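Local coordinates for protein berberine bridge enzyme-like 28 (Arabidopsis thaliana, PDB 5D79) that binds FAD as an oxidoreductase of the berberine bridge enzyme-like family and takes part in the plant's adaptation to salt stress, at residues Gln182-Tyr188 against Tyr470-Lys474; Lys368-Val372 against Arg467-Val471; Lys397-Phe403 against Leu424-Val430. All coordinates share one frame. Residues are numbered along the deposited sequence.

Contact 1 of 3, residues Gln182-Tyr188 against Tyr470-Lys474. With FAD (flavin-adenine dinucleotide), chain E.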
loop_
_atom_site.group_PDB
_atom_site.type_symbol
_atom_site.label_atom_id
_atom_site.label_comp_id
_atom_site.label_asym_id
_atom_site.label_seq_id
_atom_site.Cartn_x
_atom_site.Cartn_y
_atom_site.Cartn_z
ATOM N N GLN A 182 3.034 2.759 -3.320
ATOM C CA GLN A 182 2.719 1.343 -3.140
ATOM C C GLN A 182 3.911 0.436 -3.490
ATOM O O GLN A 182 4.243 -0.473 -2.733
ATOM C CB GLN A 182 1.485 0.940 -3.965
ATOM C CG GLN A 182 1.104 -0.528 -3.749
ATOM C CD GLN A 182 -0.117 -0.996 -4.533
ATOM O OE1 GLN A 182 0.012 -1.710 -5.518
ATOM N NE2 GLN A 182 -1.305 -0.632 -4.070
ATOM N N PHE A 183 4.556 0.681 -4.628
ATOM C CA PHE A 183 5.635 -0.200 -5.066
ATOM C C PHE A 183 6.863 -0.004 -4.177
ATOM O O PHE A 183 7.569 -0.959 -3.892
ATOM C CB PHE A 183 6.022 0.030 -6.539
ATOM C CG PHE A 183 4.955 -0.358 -7.542
ATOM C CD1 PHE A 183 3.644 -0.624 -7.152
ATOM C CD2 PHE A 183 5.274 -0.457 -8.890
ATOM C CE1 PHE A 183 2.665 -0.973 -8.092
ATOM C CE2 PHE A 183 4.305 -0.812 -9.835
ATOM C CZ PHE A 183 2.997 -1.070 -9.431
ATOM N N SER A 184 7.117 1.225 -3.731
ATOM C CA SER A 184 8.284 1.478 -2.879
ATOM C C SER A 184 8.105 0.906 -1.463
ATOM O O SER A 184 9.068 0.827 -0.703
ATOM C CB SER A 184 8.611 2.984 -2.809
ATOM O OG SER A 184 7.697 3.725 -2.007
ATOM N N GLY A 185 6.883 0.489 -1.131
ATOM C CA GLY A 185 6.585 -0.099 0.167
ATOM C C GLY A 185 6.245 -1.585 0.125
ATOM O O GLY A 185 5.879 -2.165 1.145
ATOM N N GLY A 186 6.382 -2.199 -1.049
ATOM C CA GLY A 186 6.025 -3.597 -1.239
ATOM C C GLY A 186 4.885 -3.795 -2.237
ATOM O O GLY A 186 5.102 -3.825 -3.460
ATOM N N GLY A 187 3.667 -3.942 -1.724
ATOM C CA GLY A 187 2.488 -3.985 -2.583
ATOM C C GLY A 187 1.909 -5.359 -2.859
ATOM O O GLY A 187 2.338 -6.034 -3.780
ATOM N N TYR A 188 0.916 -5.771 -2.079
ATOM C CA TYR A 188 0.276 -7.064 -2.312
ATOM C C TYR A 188 -1.149 -6.884 -2.849
ATOM O O TYR A 188 -1.783 -5.836 -2.662
ATOM C CB TYR A 188 0.263 -7.920 -1.033
ATOM C CG TYR A 188 -0.646 -7.439 0.091
ATOM C CD1 TYR A 188 -2.025 -7.625 0.037
ATOM C CD2 TYR A 188 -0.119 -6.831 1.219
ATOM C CE1 TYR A 188 -2.856 -7.193 1.059
ATOM C CE2 TYR A 188 -0.944 -6.393 2.253
ATOM C CZ TYR A 188 -2.313 -6.580 2.168
ATOM O OH TYR A 188 -3.128 -6.156 3.202
ATOM N N TYR A 470 3.201 -3.969 8.248
ATOM C CA TYR A 470 3.355 -3.652 6.824
ATOM C C TYR A 470 3.531 -2.130 6.574
ATOM O O TYR A 470 2.639 -1.332 6.889
ATOM C CB TYR A 470 2.140 -4.196 6.058
ATOM C CG TYR A 470 2.164 -4.028 4.549
ATOM C CD1 TYR A 470 3.361 -4.050 3.824
ATOM C CD2 TYR A 470 0.975 -3.851 3.845
ATOM C CE1 TYR A 470 3.355 -3.896 2.438
ATOM C CE2 TYR A 470 0.970 -3.687 2.483
ATOM C CZ TYR A 470 2.153 -3.721 1.788
ATOM O OH TYR A 470 2.107 -3.554 0.433
ATOM N N VAL A 471 4.671 -1.743 5.991
ATOM C CA VAL A 471 5.054 -0.327 5.871
ATOM C C VAL A 471 4.120 0.461 4.955
ATOM O O VAL A 471 4.031 1.688 5.068
ATOM C CB VAL A 471 6.532 -0.156 5.378
ATOM C CG1 VAL A 471 6.657 -0.262 3.848
ATOM C CG2 VAL A 471 7.103 1.172 5.863
ATOM N N ASN A 472 3.412 -0.237 4.073
ATOM C CA ASN A 472 2.400 0.410 3.243
ATOM C C ASN A 472 1.141 0.741 4.045
ATOM O O ASN A 472 0.302 1.517 3.601
ATOM C CB ASN A 472 2.048 -0.455 2.027
ATOM C CG ASN A 472 2.868 -0.093 0.796
ATOM O OD1 ASN A 472 3.430 0.996 0.709
ATOM N ND2 ASN A 472 2.926 -0.999 -0.160
ATOM N N PHE A 473 1.011 0.157 5.233
ATOM C CA PHE A 473 -0.010 0.603 6.185
ATOM C C PHE A 473 0.672 1.418 7.298
ATOM O O PHE A 473 0.774 0.952 8.430
ATOM C CB PHE A 473 -0.789 -0.586 6.788
ATOM C CG PHE A 473 -1.567 -1.413 5.777
ATOM C CD1 PHE A 473 -2.136 -0.828 4.650
ATOM C CD2 PHE A 473 -1.727 -2.786 5.958
ATOM C CE1 PHE A 473 -2.854 -1.598 3.720
ATOM C CE2 PHE A 473 -2.431 -3.561 5.034
ATOM C CZ PHE A 473 -2.997 -2.965 3.916
ATOM N N LYS A 474 1.156 2.616 6.974
ATOM C CA LYS A 474 1.896 3.431 7.946
ATOM C C LYS A 474 1.089 3.707 9.225
ATOM O O LYS A 474 -0.087 4.079 9.167
ATOM C CB LYS A 474 2.340 4.764 7.322
ATOM C CG LYS A 474 3.809 4.822 6.909
ATOM C CD LYS A 474 4.223 6.256 6.624
ATOM C CE LYS A 474 5.266 6.342 5.508
ATOM N NZ LYS A 474 5.429 7.751 5.023
HETATM P PA FAD E . 1.346 8.500 -1.296
HETATM O O1A FAD E . 0.733 9.163 -0.089
HETATM O O2A FAD E . 1.418 9.415 -2.496
HETATM O O5B FAD E . 2.798 7.907 -0.906
HETATM C C5B FAD E . 2.993 7.161 0.288
HETATM C C4B FAD E . 4.453 7.175 0.762
HETATM O O4B FAD E . 5.304 6.886 -0.333
HETATM C C3B FAD E . 4.848 8.543 1.300
HETATM O O3B FAD E . 5.741 8.425 2.387
HETATM C C2B FAD E . 5.519 9.197 0.106
HETATM O O2B FAD E . 6.479 10.166 0.485
HETATM C C1B FAD E . 6.111 8.008 -0.646
HETATM N N9A FAD E . 6.200 8.191 -2.111
HETATM C C8A FAD E . 5.183 8.306 -3.032
HETATM N N7A FAD E . 5.735 8.439 -4.266
HETATM C C5A FAD E . 7.084 8.409 -4.149
HETATM C C6A FAD E . 8.130 8.502 -5.068
HETATM N N6A FAD E . 7.901 8.410 -6.372
HETATM N N1A FAD E . 9.437 8.434 -4.625
HETATM C C2A FAD E . 9.706 8.267 -3.285
HETATM N N3A FAD E . 8.666 8.180 -2.380
HETATM C C4A FAD E . 7.381 8.248 -2.800
HETATM N N1 FAD E . -1.604 -1.561 -0.013
HETATM C C2 FAD E . -1.471 -2.906 -0.314
HETATM O O2 FAD E . -0.368 -3.375 -0.619
HETATM N N3 FAD E . -2.595 -3.723 -0.290
HETATM C C4 FAD E . -3.845 -3.219 0.033
HETATM O O4 FAD E . -4.833 -3.947 -0.069
HETATM C C4X FAD E . -3.977 -1.858 0.314
HETATM N N5 FAD E . -5.225 -1.288 0.509
HETATM C C5X FAD E . -5.357 0.093 0.478
HETATM C C6 FAD E . -6.611 0.698 0.420
HETATM C C7 FAD E . -6.728 2.090 0.396
HETATM C C7M FAD E . -8.083 2.730 0.346
HETATM C C8 FAD E . -5.582 2.888 0.383
HETATM C C8M FAD E . -5.678 4.385 0.383
HETATM C C9 FAD E . -4.331 2.284 0.443
HETATM C C9A FAD E . -4.215 0.894 0.542
HETATM N N10 FAD E . -2.972 0.288 0.638
HETATM C C10 FAD E . -2.847 -1.033 0.257
HETATM C "C1'" FAD E . -1.773 1.076 1.070
HETATM C "C2'" FAD E . -1.018 1.714 -0.080
HETATM O "O2'" FAD E . -0.435 0.700 -0.869
HETATM C "C3'" FAD E . 0.040 2.633 0.518
HETATM O "O3'" FAD E . -0.615 3.689 1.187
HETATM C "C4'" FAD E . 0.925 3.250 -0.537
HETATM O "O4'" FAD E . 2.149 3.631 0.033
HETATM C "C5'" FAD E . 0.276 4.515 -1.055
HETATM O "O5'" FAD E . 0.914 4.892 -2.253
HETATM P P FAD E . 0.451 6.266 -2.936
HETATM O O1P FAD E . 1.420 6.652 -4.021
HETATM O O2P FAD E . -0.954 6.154 -3.474
HETATM O O3P FAD E . 0.438 7.211 -1.628
#
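The last turn of helix 179-184 runs into the glycine run Gly185-Gly187, which meets a type I beta turn from Tyr470 to Phe473; the backbones come closest at Gly185 and Asn472, 5.2 Å between CA atoms. A CB on Gly185 would clash with Asn472 OD1, and Gly186 and Gly187 have backbone angles that would jam a CB against the preceding carbonyl. Asn472 ND2 donates to Gln182 O (2.9 Å) and to Tyr470 OH (2.7 Å), which also accepts from Gly187 N (2.7 Å) and donates to FAD O2 (2.7 Å). Tyr188 N reaches the same FAD O2 at 3.1 Å, so both segments grip the pyrimidine end of the flavin. Asn472 OD1 accepts from FAD O4' (3.0 Å), and Lys474 NZ holds FAD O3B (2.7 Å). The rings of Tyr188 and Tyr470 meet obliquely. Around this buried joint between the FAD-binding and BBE regions, Ser184 packs on strand 238-248, Phe473 on strand 425-434 and Val471 on helix 488-500.

Contact 2 of 3, residues Lys368-Val372 against Arg467-Val471. With FAD (flavin-adenine dinucleotide), chain E.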
loop_
_atom_site.group_PDB
_atom_site.type_symbol
_atom_site.label_atom_id
_atom_site.label_comp_id
_atom_site.label_asym_id
_atom_site.label_seq_id
_atom_site.Cartn_x
_atom_site.Cartn_y
_atom_site.Cartn_z
ATOM N N LYS A 368 -4.496 -0.519 11.055
ATOM C CA LYS A 368 -3.343 -1.172 11.682
ATOM C C LYS A 368 -3.273 -2.586 11.124
ATOM O O LYS A 368 -4.259 -3.078 10.592
ATOM C CB LYS A 368 -3.475 -1.193 13.209
ATOM C CG LYS A 368 -3.788 0.178 13.834
ATOM C CD LYS A 368 -4.001 0.091 15.349
ATOM C CE LYS A 368 -2.697 -0.044 16.120
ATOM N NZ LYS A 368 -2.002 1.249 16.292
ATOM N N ASP A 369 -2.127 -3.250 11.213
ATOM C CA ASP A 369 -2.107 -4.625 10.748
ATOM C C ASP A 369 -1.125 -5.506 11.532
ATOM O O ASP A 369 -0.382 -5.027 12.385
ATOM C CB ASP A 369 -1.842 -4.662 9.234
ATOM C CG ASP A 369 -0.364 -4.659 8.863
ATOM O OD1 ASP A 369 0.458 -4.004 9.529
ATOM O OD2 ASP A 369 -0.031 -5.327 7.860
ATOM N N ASP A 370 -1.190 -6.806 11.249
ATOM C CA ASP A 370 -0.456 -7.837 11.955
ATOM C C ASP A 370 -0.112 -8.989 11.016
ATOM O O ASP A 370 -0.704 -9.156 9.943
ATOM C CB ASP A 370 -1.281 -8.394 13.119
ATOM C CG ASP A 370 -1.070 -7.657 14.404
ATOM O OD1 ASP A 370 0.095 -7.381 14.755
ATOM O OD2 ASP A 370 -2.078 -7.378 15.084
ATOM N N PHE A 371 0.825 -9.812 11.457
ATOM C CA PHE A 371 1.121 -11.049 10.782
ATOM C C PHE A 371 0.875 -12.191 11.757
ATOM O O PHE A 371 1.302 -12.134 12.908
ATOM C CB PHE A 371 2.555 -11.039 10.245
ATOM C CG PHE A 371 2.746 -10.082 9.115
ATOM C CD1 PHE A 371 3.038 -8.745 9.365
ATOM C CD2 PHE A 371 2.568 -10.496 7.798
ATOM C CE1 PHE A 371 3.171 -7.839 8.320
ATOM C CE2 PHE A 371 2.707 -9.596 6.745
ATOM C CZ PHE A 371 3.003 -8.265 7.009
ATOM N N VAL A 372 0.143 -13.199 11.294
ATOM C CA VAL A 372 -0.158 -14.376 12.090
ATOM C C VAL A 372 0.733 -15.510 11.628
ATOM O O VAL A 372 0.819 -15.792 10.438
ATOM C CB VAL A 372 -1.649 -14.779 11.981
ATOM C CG1 VAL A 372 -1.914 -16.133 12.655
ATOM C CG2 VAL A 372 -2.539 -13.682 12.568
ATOM N N ARG A 467 6.912 -7.480 16.769
ATOM C CA ARG A 467 5.562 -7.564 16.223
ATOM C C ARG A 467 5.561 -6.984 14.806
ATOM O O ARG A 467 5.701 -5.774 14.622
ATOM C CB ARG A 467 4.564 -6.823 17.122
ATOM C CG ARG A 467 3.098 -6.949 16.694
ATOM C CD ARG A 467 2.171 -6.394 17.769
ATOM N NE ARG A 467 0.762 -6.653 17.466
ATOM C CZ ARG A 467 -0.246 -6.494 18.324
ATOM N NH1 ARG A 467 -0.021 -6.070 19.559
ATOM N NH2 ARG A 467 -1.487 -6.762 17.946
ATOM N N GLY A 468 5.420 -7.847 13.803
ATOM C CA GLY A 468 5.504 -7.403 12.420
ATOM C C GLY A 468 4.418 -6.440 11.960
ATOM O O GLY A 468 3.261 -6.551 12.352
ATOM N N ALA A 469 4.813 -5.497 11.106
ATOM C CA ALA A 469 3.911 -4.503 10.525
ATOM C C ALA A 469 4.235 -4.246 9.039
ATOM O O ALA A 469 5.399 -4.291 8.619
ATOM C CB ALA A 469 3.987 -3.190 11.331
ATOM N N TYR A 470 3.201 -3.969 8.248
ATOM C CA TYR A 470 3.355 -3.652 6.824
ATOM C C TYR A 470 3.531 -2.130 6.574
ATOM O O TYR A 470 2.639 -1.332 6.889
ATOM C CB TYR A 470 2.140 -4.196 6.058
ATOM C CG TYR A 470 2.164 -4.028 4.549
ATOM C CD1 TYR A 470 3.361 -4.050 3.824
ATOM C CD2 TYR A 470 0.975 -3.851 3.845
ATOM C CE1 TYR A 470 3.355 -3.896 2.438
ATOM C CE2 TYR A 470 0.970 -3.687 2.483
ATOM C CZ TYR A 470 2.153 -3.721 1.788
ATOM O OH TYR A 470 2.107 -3.554 0.433
ATOM N N VAL A 471 4.671 -1.743 5.991
ATOM C CA VAL A 471 5.054 -0.327 5.871
ATOM C C VAL A 471 4.120 0.461 4.955
ATOM O O VAL A 471 4.031 1.688 5.068
ATOM C CB VAL A 471 6.532 -0.156 5.378
ATOM C CG1 VAL A 471 6.657 -0.262 3.848
ATOM C CG2 VAL A 471 7.103 1.172 5.863
HETATM P PA FAD E . 1.346 8.500 -1.296
HETATM O O1A FAD E . 0.733 9.163 -0.089
HETATM O O2A FAD E . 1.418 9.415 -2.496
HETATM O O5B FAD E . 2.798 7.907 -0.906
HETATM C C5B FAD E . 2.993 7.161 0.288
HETATM C C4B FAD E . 4.453 7.175 0.762
HETATM O O4B FAD E . 5.304 6.886 -0.333
HETATM C C3B FAD E . 4.848 8.543 1.300
HETATM O O3B FAD E . 5.741 8.425 2.387
HETATM C C2B FAD E . 5.519 9.197 0.106
HETATM O O2B FAD E . 6.479 10.166 0.485
HETATM C C1B FAD E . 6.111 8.008 -0.646
HETATM N N9A FAD E . 6.200 8.191 -2.111
HETATM C C8A FAD E . 5.183 8.306 -3.032
HETATM N N7A FAD E . 5.735 8.439 -4.266
HETATM C C5A FAD E . 7.084 8.409 -4.149
HETATM C C6A FAD E . 8.130 8.502 -5.068
HETATM N N6A FAD E . 7.901 8.410 -6.372
HETATM N N1A FAD E . 9.437 8.434 -4.625
HETATM C C2A FAD E . 9.706 8.267 -3.285
HETATM N N3A FAD E . 8.666 8.180 -2.380
HETATM C C4A FAD E . 7.381 8.248 -2.800
HETATM N N1 FAD E . -1.604 -1.561 -0.013
HETATM C C2 FAD E . -1.471 -2.906 -0.314
HETATM O O2 FAD E . -0.368 -3.375 -0.619
HETATM N N3 FAD E . -2.595 -3.723 -0.290
HETATM C C4 FAD E . -3.845 -3.219 0.033
HETATM O O4 FAD E . -4.833 -3.947 -0.069
HETATM C C4X FAD E . -3.977 -1.858 0.314
HETATM N N5 FAD E . -5.225 -1.288 0.509
HETATM C C5X FAD E . -5.357 0.093 0.478
HETATM C C6 FAD E . -6.611 0.698 0.420
HETATM C C7 FAD E . -6.728 2.090 0.396
HETATM C C7M FAD E . -8.083 2.730 0.346
HETATM C C8 FAD E . -5.582 2.888 0.383
HETATM C C8M FAD E . -5.678 4.385 0.383
HETATM C C9 FAD E . -4.331 2.284 0.443
HETATM C C9A FAD E . -4.215 0.894 0.542
HETATM N N10 FAD E . -2.972 0.288 0.638
HETATM C C10 FAD E . -2.847 -1.033 0.257
HETATM C "C1'" FAD E . -1.773 1.076 1.070
HETATM C "C2'" FAD E . -1.018 1.714 -0.080
HETATM O "O2'" FAD E . -0.435 0.700 -0.869
HETATM C "C3'" FAD E . 0.040 2.633 0.518
HETATM O "O3'" FAD E . -0.615 3.689 1.187
HETATM C "C4'" FAD E . 0.925 3.250 -0.537
HETATM O "O4'" FAD E . 2.149 3.631 0.033
HETATM C "C5'" FAD E . 0.276 4.515 -1.055
HETATM O "O5'" FAD E . 0.914 4.892 -2.253
HETATM P P FAD E . 0.451 6.266 -2.936
HETATM O O1P FAD E . 1.420 6.652 -4.021
HETATM O O2P FAD E . -0.954 6.154 -3.474
HETATM O O3P FAD E . 0.438 7.211 -1.628
HETATM O O HOH W 1 2.179 -8.716 13.829
#
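A two-pronged salt bridge dominates: Arg467 NE donates to Asp370 OD1 (2.9 Å) and Arg467 NH2 to Asp370 OD2 (3.0 Å), both nearly straight, with the carboxylate at the edge of the guanidinium. Asp370 OD2 also accepts from Tyr429 OH, while Arg467 bonds to Tyr455 O and Thr459 and makes a cation-pi contact with Tyr455, tying the ion pair to helix 441-458 and its end. A second carboxylate, that of Asp369, takes the backbone of the other segment: Tyr470 N donates to Asp369 OD1 at 3.0 Å and an angle of 177°. Beside the ion pair a water donates to Asp370 OD1 (2.6 Å) and Gly468 O (2.8 Å) and accepts from Phe371 N (2.9 Å), bridging backbones that do not pair directly. The touching parts run 116° apart, so the loop crosses the strand instead of extending the sheet. Gly468 leaves no room for a side chain: an ideal CB would sit 3.3 Å from Phe371 CD1. The Phe371 ring turns its edge to Gly468 O, 3.7 Å from Phe371 CD1, and to Ala469 C, 3.8 Å from Phe371 CE1. Strand 363-372 is one of the two edge strands of a seven-stranded antiparallel sheet. Here a loop of the BBE region crosses that edge and brings a tyrosine to the flavin, Tyr470 OH donating to FAD O2 (2.7 Å), forming part of the FAD site of this oxygen-dependent FAD-linked oxidoreductase.

Contact 3 of 3, residues Lys397-Phe403 against Leu424-Val430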
loop_
_atom_site.group_PDB
_atom_site.type_symbol
_atom_site.label_atom_id
_atom_site.label_comp_id
_atom_site.label_asym_id
_atom_site.label_seq_id
_atom_site.Cartn_x
_atom_site.Cartn_y
_atom_site.Cartn_z
ATOM N N LYS A 397 -13.616 -3.039 8.940
ATOM C CA LYS A 397 -13.271 -4.320 8.343
ATOM C C LYS A 397 -12.118 -5.004 9.089
ATOM O O LYS A 397 -11.198 -4.340 9.584
ATOM C CB LYS A 397 -12.888 -4.134 6.863
ATOM C CG LYS A 397 -13.863 -3.307 6.051
ATOM C CD LYS A 397 -13.610 -3.402 4.553
ATOM C CE LYS A 397 -14.757 -2.729 3.797
ATOM N NZ LYS A 397 -14.686 -2.885 2.321
ATOM N N ILE A 398 -12.174 -6.332 9.168
ATOM C CA ILE A 398 -10.989 -7.118 9.509
ATOM C C ILE A 398 -10.724 -8.072 8.349
ATOM O O ILE A 398 -11.545 -8.927 8.030
ATOM C CB ILE A 398 -11.162 -7.850 10.843
ATOM C CG1 ILE A 398 -11.131 -6.821 11.972
ATOM C CG2 ILE A 398 -10.057 -8.872 11.056
ATOM C CD1 ILE A 398 -11.627 -7.342 13.294
ATOM N N ILE A 399 -9.592 -7.870 7.684
ATOM C CA ILE A 399 -9.315 -8.515 6.410
ATOM C C ILE A 399 -8.147 -9.478 6.536
ATOM O O ILE A 399 -7.051 -9.077 6.898
ATOM C CB ILE A 399 -9.000 -7.469 5.300
ATOM C CG1 ILE A 399 -10.020 -6.325 5.317
ATOM C CG2 ILE A 399 -9.002 -8.122 3.922
ATOM C CD1 ILE A 399 -9.502 -5.029 4.715
ATOM N N LEU A 400 -8.382 -10.747 6.225
ATOM C CA LEU A 400 -7.348 -11.764 6.338
ATOM C C LEU A 400 -6.849 -12.160 4.945
ATOM O O LEU A 400 -7.589 -12.723 4.138
ATOM C CB LEU A 400 -7.866 -12.996 7.110
ATOM C CG LEU A 400 -8.033 -12.914 8.636
ATOM C CD1 LEU A 400 -9.099 -11.916 9.043
ATOM C CD2 LEU A 400 -8.372 -14.270 9.194
ATOM N N THR A 401 -5.579 -11.855 4.689
ATOM C CA THR A 401 -4.947 -12.058 3.393
ATOM C C THR A 401 -3.907 -13.172 3.453
ATOM O O THR A 401 -2.903 -13.045 4.144
ATOM C CB THR A 401 -4.297 -10.755 2.913
ATOM O OG1 THR A 401 -5.322 -9.777 2.743
ATOM C CG2 THR A 401 -3.589 -10.942 1.591
ATOM N N PRO A 402 -4.134 -14.266 2.705
ATOM C CA PRO A 402 -3.256 -15.435 2.822
ATOM C C PRO A 402 -1.875 -15.220 2.197
ATOM O O PRO A 402 -1.762 -14.714 1.083
ATOM C CB PRO A 402 -4.034 -16.515 2.074
ATOM C CG PRO A 402 -4.742 -15.741 0.983
ATOM C CD PRO A 402 -5.099 -14.409 1.600
ATOM N N PHE A 403 -0.827 -15.589 2.925
ATOM C CA PHE A 403 0.513 -15.627 2.348
ATOM C C PHE A 403 0.820 -17.066 1.877
ATOM O O PHE A 403 -0.049 -17.733 1.314
ATOM C CB PHE A 403 1.556 -15.113 3.346
ATOM C CG PHE A 403 1.585 -13.610 3.470
ATOM C CD1 PHE A 403 0.453 -12.853 3.178
ATOM C CD2 PHE A 403 2.746 -12.951 3.846
ATOM C CE1 PHE A 403 0.470 -11.446 3.266
ATOM C CE2 PHE A 403 2.783 -11.553 3.950
ATOM C CZ PHE A 403 1.638 -10.798 3.657
ATOM N N LEU A 424 1.631 -17.196 8.015
ATOM C CA LEU A 424 0.478 -17.837 7.400
ATOM C C LEU A 424 -0.356 -16.813 6.612
ATOM O O LEU A 424 -0.702 -17.037 5.449
ATOM C CB LEU A 424 -0.383 -18.522 8.467
ATOM C CG LEU A 424 0.280 -19.543 9.381
ATOM C CD1 LEU A 424 -0.789 -20.233 10.161
ATOM C CD2 LEU A 424 1.053 -20.539 8.564
ATOM N N TYR A 425 -0.677 -15.690 7.251
ATOM C CA TYR A 425 -1.440 -14.640 6.595
ATOM C C TYR A 425 -1.219 -13.293 7.267
ATOM O O TYR A 425 -0.641 -13.201 8.348
ATOM C CB TYR A 425 -2.935 -14.988 6.574
ATOM C CG TYR A 425 -3.591 -15.142 7.926
ATOM C CD1 TYR A 425 -3.616 -16.380 8.570
ATOM C CD2 TYR A 425 -4.209 -14.067 8.546
ATOM C CE1 TYR A 425 -4.223 -16.545 9.798
ATOM C CE2 TYR A 425 -4.824 -14.220 9.788
ATOM C CZ TYR A 425 -4.826 -15.460 10.406
ATOM O OH TYR A 425 -5.432 -15.623 11.632
ATOM N N GLU A 426 -1.674 -12.246 6.602
ATOM C CA GLU A 426 -1.592 -10.903 7.138
ATOM C C GLU A 426 -3.019 -10.480 7.482
ATOM O O GLU A 426 -3.976 -10.892 6.824
ATOM C CB GLU A 426 -0.927 -9.958 6.126
ATOM C CG GLU A 426 -0.690 -8.524 6.615
ATOM C CD GLU A 426 -1.830 -7.584 6.251
ATOM O OE1 GLU A 426 -2.720 -7.995 5.471
ATOM O OE2 GLU A 426 -1.832 -6.436 6.739
ATOM N N ILE A 427 -3.167 -9.690 8.533
ATOM C CA ILE A 427 -4.490 -9.265 8.941
ATOM C C ILE A 427 -4.511 -7.750 9.169
ATOM O O ILE A 427 -3.644 -7.199 9.851
ATOM C CB ILE A 427 -4.958 -10.037 10.209
ATOM C CG1 ILE A 427 -6.318 -9.541 10.696
ATOM C CG2 ILE A 427 -3.931 -9.952 11.319
ATOM C CD1 ILE A 427 -6.916 -10.459 11.726
ATOM N N GLN A 428 -5.488 -7.082 8.563
ATOM C CA GLN A 428 -5.646 -5.645 8.723
ATOM C C GLN A 428 -6.946 -5.339 9.438
ATOM O O GLN A 428 -7.987 -5.865 9.097
ATOM C CB GLN A 428 -5.620 -4.931 7.363
ATOM C CG GLN A 428 -5.783 -3.416 7.453
ATOM C CD GLN A 428 -6.051 -2.752 6.114
ATOM O OE1 GLN A 428 -6.274 -3.423 5.097
ATOM N NE2 GLN A 428 -6.035 -1.417 6.107
ATOM N N TYR A 429 -6.868 -4.488 10.447
ATOM C CA TYR A 429 -8.050 -3.962 11.123
ATOM C C TYR A 429 -8.198 -2.501 10.718
ATOM O O TYR A 429 -7.345 -1.671 11.038
ATOM C CB TYR A 429 -7.922 -4.080 12.645
ATOM C CG TYR A 429 -7.000 -5.189 13.136
ATOM C CD1 TYR A 429 -5.618 -4.985 13.244
ATOM C CD2 TYR A 429 -7.509 -6.427 13.526
ATOM C CE1 TYR A 429 -4.780 -5.984 13.706
ATOM C CE2 TYR A 429 -6.678 -7.432 13.979
ATOM C CZ TYR A 429 -5.314 -7.209 14.071
ATOM O OH TYR A 429 -4.479 -8.207 14.539
ATOM N N VAL A 430 -9.269 -2.176 10.009
ATOM C CA VAL A 430 -9.430 -0.814 9.499
ATOM C C VAL A 430 -10.871 -0.323 9.709
ATOM O O VAL A 430 -11.836 -1.034 9.443
ATOM C CB VAL A 430 -9.023 -0.728 8.000
ATOM C CG1 VAL A 430 -9.732 -1.800 7.177
ATOM C CG2 VAL A 430 -9.264 0.664 7.433
HETATM O O HOH W 2 -5.483 -8.521 5.007
#
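Backbone hydrogen bonds join the two strands in regular antiparallel register, their short axes 4.6 Å apart at closest and their directions 161° apart. Three hydrogen-bonded pairs each close a two-bond ring: Lys397 N to Val430 O (2.7 Å) and Val430 N to Lys397 O (2.9 Å); Ile399 N to Gln428 O (2.9 Å) and Gln428 N to Ile399 O (3.0 Å); Thr401 N to Glu426 O (2.8 Å) and Glu426 N to Thr401 O (2.9 Å). Phe403 N to Leu424 O (2.9 Å) continues the pairing past Pro402, which occupies a non-hydrogen-bonded position where this partner strand needs no NH from it. CA-H...O contacts fill the gaps, as from Ile398 CA to Gln428 O (3.3 Å). Apolar packing dominates the face of Ile398, Leu400, Tyr425, Ile427 and Tyr429: Ile427 CD1 lies 3.6 Å from Ile398 CG2 and 3.8 Å from Leu400 CD1, and Leu400 CD2 touches Tyr425 CE2 at 3.6 Å. Elsewhere Phe403 CE1 touches Glu426 CB at 3.5 Å. Polar contacts gather on the other face, where a water meets Ile399 O (2.5 Å), Thr401 OG1 (2.6 Å) and Glu426 OE1 (2.9 Å). Thr401 OG1 also bonds to Arg287, and Gln428 NE2 to Tyr113 OH, with the Gln428 side chain about 5 Å from FAD between nearest atoms. Within the seven-stranded sheet this pair lies between strands 284-292 and 363-372. Leu424 and Tyr425 both face Val372 in a classic beta bulge, while Ile398 and Tyr429 pack against helix 441-458.

All three contacts are buried, but the centre of contact 1 lies about 4 Å from the centre of the chain, against about 13 Å for the centres of the other two. Contacts 1 and 2 share Tyr470 and Val471 and both touch FAD; contacts 2 and 3 meet in one sheet through neighbouring strands 363-372 and 425-434. Their chemistry follows their place: glycine backbone and cofactor bonds in contact 1, carboxylates receiving a loop in contact 2, repeated strand pairing in contact 3. They converge beside the flavin, where Phe473 packs against Asp369, Glu426 and Gln428. Asp369 OD2 and Glu426 OE2 stand only 2.4 Å apart, two acidic groups brought close together.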